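Type-iv like pilin ttha1222 (Thermus thermophilus, PDB 5G2F) is a type IV pilin-like protein of the competence system, probably contributing to DNA uptake during natural transformation, though its exact role is unknown. Local coordinates at residues Arg12-Ala15 and Leu16-Ala20. Residues are numbered along the deposited sequence; the frame is centred on the assembly and turned at random.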
# COMPACT_ATOMS: atom_id res chain seq x y z
N ARG A 12 -10.60 -5.78 -11.54
CA ARG A 12 -10.00 -5.70 -12.85
C ARG A 12 -9.20 -4.42 -13.02
O ARG A 12 -8.13 -4.43 -13.62
CB ARG A 12 -11.03 -5.84 -13.97
CG ARG A 12 -11.59 -7.25 -14.07
CD ARG A 12 -12.36 -7.47 -15.37
NE ARG A 12 -12.85 -8.86 -15.51
CZ ARG A 12 -12.08 -9.91 -15.83
NH1 ARG A 12 -10.77 -9.76 -16.07
NH2 ARG A 12 -12.63 -11.11 -15.94
N ASN A 13 -9.72 -3.32 -12.46
CA ASN A 13 -8.96 -2.05 -12.49
C ASN A 13 -7.68 -2.08 -11.66
O ASN A 13 -6.66 -1.51 -12.09
CB ASN A 13 -9.87 -0.86 -12.12
CG ASN A 13 -10.72 -0.40 -13.29
OD1 ASN A 13 -10.28 -0.46 -14.44
ND2 ASN A 13 -11.92 0.08 -13.01
N VAL A 14 -7.68 -2.81 -10.53
CA VAL A 14 -6.47 -3.03 -9.74
C VAL A 14 -5.43 -3.78 -10.59
O VAL A 14 -4.28 -3.38 -10.70
CB VAL A 14 -6.75 -3.80 -8.43
CG1 VAL A 14 -5.48 -4.17 -7.70
CG2 VAL A 14 -7.64 -2.96 -7.53
N ALA A 15 -5.88 -4.87 -11.22
CA ALA A 15 -5.00 -5.65 -12.11
C ALA A 15 -4.41 -4.80 -13.24
O ALA A 15 -3.20 -4.85 -13.47
CB ALA A 15 -5.75 -6.82 -12.71
N LEU A 16 -5.25 -4.06 -13.95
CA LEU A 16 -4.77 -3.15 -15.02
C LEU A 16 -3.73 -2.15 -14.51
O LEU A 16 -2.71 -1.94 -15.14
CB LEU A 16 -5.90 -2.38 -15.67
CG LEU A 16 -6.80 -3.21 -16.58
CD1 LEU A 16 -8.10 -2.46 -16.87
CD2 LEU A 16 -6.09 -3.56 -17.88
N ALA A 17 -3.97 -1.62 -13.32
CA ALA A 17 -2.99 -0.72 -12.71
C ALA A 17 -1.65 -1.41 -12.40
O ALA A 17 -0.56 -0.84 -12.62
CB ALA A 17 -3.58 -0.10 -11.45
N LEU A 18 -1.71 -2.63 -11.88
CA LEU A 18 -0.51 -3.39 -11.60
C LEU A 18 0.28 -3.72 -12.89
O LEU A 18 1.51 -3.65 -12.93
CB LEU A 18 -0.88 -4.70 -10.84
CG LEU A 18 -1.28 -4.55 -9.39
CD1 LEU A 18 -1.69 -5.87 -8.80
CD2 LEU A 18 -0.15 -3.97 -8.52
N GLU A 19 -0.43 -4.10 -13.94
CA GLU A 19 0.19 -4.35 -15.23
C GLU A 19 1.01 -3.16 -15.71
O GLU A 19 2.12 -3.33 -16.27
CB GLU A 19 -0.86 -4.75 -16.28
CG GLU A 19 -1.56 -6.10 -16.04
CD GLU A 19 -0.61 -7.29 -15.97
OE1 GLU A 19 0.22 -7.48 -16.91
OE2 GLU A 19 -0.68 -8.00 -14.94
N ALA A 20 0.50 -1.97 -15.46
CA ALA A 20 1.18 -0.73 -15.87
C ALA A 20 2.48 -0.47 -15.14
O ALA A 20 3.23 0.40 -15.54
CB ALA A 20 0.24 0.45 -15.68
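Val14 and Leu18, one helical turn apart, meet through methyl groups, Val14 CG1 lying 4.3 Å from Leu18 CD1. Both branched residues suit this buried face, packing on Ile52 of strand 47-54. Ala15, with a single methyl, lets Tyr60, Ile62 and Tyr76 of the sheet come close.

Four i to i+4 backbone bonds of 2.9-3.0 Å join the turns: Leu16 N to Arg12 O, Ala17 N to Asn13 O, Leu18 N to Val14 O and Glu19 N to Ala15 O, the first straightest (170° at the hydrogen).

Across the outer side, Leu16 CD1 rests 3.8 Å from Asn13 OD1, the two side chains crossing obliquely; both pack on Ala2 of the second subunit, an apolar partner for the exposed leucine. Glu19 leans back at its CG, which chi1 (-67°) places 3.3 Å from Ala15 O; the bend at chi2 (-58°) then turns the carboxylate forward. OE1 forms a salt bridge with Arg22 and OE2 a hydrogen bond with Tyr60, restraining the group's rotation at the margin of the apolar face.

Amphipathic helix 3-19, probably the end of the pilin's long N-terminal helix, packs on the antiparallel sheet of the soluble C-terminal part, as in type IV pilins and pseudopilins.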